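Glutathione S-transferase (Burkholderia glumae, PDB 4ISD) binds glutathione and, as a glutathione S-transferase homolog, probably conjugates or otherwise transfers it to electrophilic substrates. Local coordinates at residues L148-R153 with T171-M176. Numbering follows the deposited sequence.
Sequences LSAADR and TDFALM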
loop_
_atom_site.group_PDB
_atom_site.type_symbol
_atom_site.label_atom_id
_atom_site.label_comp_id
_atom_site.label_asym_id
_atom_site.label_seq_id
_atom_site.Cartn_x
_atom_site.Cartn_y
_atom_site.Cartn_z
ATOM N N LEU A 148 8.278 17.800 -3.370
ATOM C CA LEU A 148 9.595 18.423 -3.331
ATOM C C LEU A 148 10.162 18.438 -1.921
ATOM O O LEU A 148 11.351 18.217 -1.721
ATOM C CB LEU A 148 9.541 19.833 -3.898
ATOM C CG LEU A 148 10.896 20.504 -4.050
ATOM C CD1 LEU A 148 11.736 19.736 -5.041
ATOM C CD2 LEU A 148 10.699 21.929 -4.501
ATOM N N SER A 149 9.300 18.680 -0.942
ATOM C CA SER A 149 9.725 18.725 0.451
ATOM C C SER A 149 10.189 17.361 0.936
ATOM O O SER A 149 11.164 17.267 1.679
ATOM C CB SER A 149 8.597 19.233 1.343
ATOM O OG SER A 149 9.020 19.274 2.695
ATOM N N ALA A 150 9.494 16.305 0.513
ATOM C CA ALA A 150 9.917 14.951 0.855
ATOM C C ALA A 150 11.284 14.664 0.237
ATOM O O ALA A 150 12.173 14.124 0.898
ATOM C CB ALA A 150 8.899 13.933 0.378
ATOM N N ALA A 151 11.438 15.030 -1.034
ATOM C CA ALA A 151 12.678 14.799 -1.768
ATOM C C ALA A 151 13.850 15.518 -1.100
ATOM O O ALA A 151 14.926 14.943 -0.942
ATOM C CB ALA A 151 12.532 15.258 -3.210
ATOM N N ASP A 152 13.628 16.764 -0.695
ATOM C CA ASP A 152 14.680 17.558 -0.082
ATOM C C ASP A 152 15.076 16.977 1.273
ATOM O O ASP A 152 16.246 17.019 1.656
ATOM C CB ASP A 152 14.242 19.020 0.048
ATOM C CG ASP A 152 15.372 19.941 0.480
ATOM O OD1 ASP A 152 15.539 20.152 1.701
ATOM O OD2 ASP A 152 16.090 20.466 -0.399
ATOM N N ARG A 153 14.107 16.414 1.987
ATOM C CA ARG A 153 14.361 15.871 3.324
ATOM C C ARG A 153 15.025 14.477 3.327
ATOM O O ARG A 153 15.812 14.171 4.221
ATOM C CB ARG A 153 13.067 15.854 4.160
ATOM N N THR A 171 13.459 2.982 -6.221
ATOM C CA THR A 171 12.977 2.938 -7.602
ATOM C C THR A 171 11.635 3.655 -7.683
ATOM O O THR A 171 11.404 4.474 -8.576
ATOM C CB THR A 171 12.746 1.501 -8.087
ATOM O OG1 THR A 171 13.883 0.694 -7.763
ATOM C CG2 THR A 171 12.518 1.476 -9.591
ATOM N N ASP A 172 10.755 3.338 -6.734
ATOM C CA ASP A 172 9.419 3.911 -6.707
ATOM C C ASP A 172 9.478 5.414 -6.555
ATOM O O ASP A 172 8.763 6.147 -7.247
ATOM C CB ASP A 172 8.618 3.309 -5.555
ATOM C CG ASP A 172 8.179 1.899 -5.839
ATOM O OD1 ASP A 172 8.311 1.473 -7.019
ATOM O OD2 ASP A 172 7.697 1.232 -4.892
ATOM N N PHE A 173 10.338 5.862 -5.639
ATOM C CA PHE A 173 10.524 7.283 -5.377
ATOM C C PHE A 173 11.057 7.987 -6.624
ATOM O O PHE A 173 10.539 9.039 -7.027
ATOM C CB PHE A 173 11.499 7.491 -4.218
ATOM C CG PHE A 173 11.388 8.835 -3.574
ATOM C CD1 PHE A 173 10.201 9.550 -3.638
ATOM C CD2 PHE A 173 12.463 9.383 -2.895
ATOM C CE1 PHE A 173 10.081 10.782 -3.038
ATOM C CE2 PHE A 173 12.358 10.624 -2.300
ATOM C CZ PHE A 173 11.161 11.326 -2.372
ATOM N N ALA A 174 12.082 7.391 -7.234
ATOM C CA ALA A 174 12.743 7.988 -8.385
ATOM C C ALA A 174 11.769 8.150 -9.536
ATOM O O ALA A 174 11.722 9.218 -10.165
ATOM C CB ALA A 174 13.933 7.165 -8.806
ATOM N N LEU A 175 10.980 7.110 -9.801
ATOM C CA LEU A 175 9.911 7.222 -10.803
ATOM C C LEU A 175 8.974 8.380 -10.494
ATOM O O LEU A 175 8.706 9.205 -11.367
ATOM C CB LEU A 175 9.116 5.922 -10.939
ATOM C CG LEU A 175 10.039 4.756 -11.295
ATOM C CD1 LEU A 175 9.273 3.480 -11.638
ATOM C CD2 LEU A 175 10.963 5.170 -12.422
ATOM N N MET A 176 8.504 8.454 -9.247
ATOM C CA MET A 176 7.547 9.499 -8.856
ATOM C C MET A 176 8.168 10.877 -8.970
ATOM O O MET A 176 7.514 11.808 -9.442
ATOM C CB MET A 176 7.026 9.268 -7.434
ATOM C CG MET A 176 5.976 10.277 -6.946
ATOM S SD MET A 176 4.341 10.248 -7.757
ATOM C CE MET A 176 4.140 8.512 -8.135
#
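The ring of F173 meets the helix of 148-153 edge-on: the peptide joining A150 to A151 lies at its edge, with A150 C and A151 N near the ring plane, while A151 CA stands obliquely to it. The para carbon does the touching, F173 CZ lying 3.8 Å from A151 CA and 4.2 Å from A150 C. The two methyls flank the same atom at similar range, A151 CB at 4.2 Å and A150 CB at 4.4 Å from F173 CZ. With CG anti to the backbone N (chi1 -160°), the ring reaches across to a partner helix whose nearest CA, that of A151, is 8.6 Å from F173 CA. No hydrogen bond crosses; one phenylalanine set against two alanines makes a buried van der Waals contact, ring edge against backbone and methyls. It joins helices 139-154 and 168-177 within the all-helical C-terminal domain of the GST fold. Helix 98-113 borders both partners, through L107 beside F173 and W110 beside A150, and V162 from a loop also touches the phenylalanine. L57 of the second subunit packs on A150, while D172 OD1 is hydrogen-bonded to S23 OG of helix 19-31 and D172 OD2 forms a salt bridge with R112, a glutathione-pocket residue on helix 98-113.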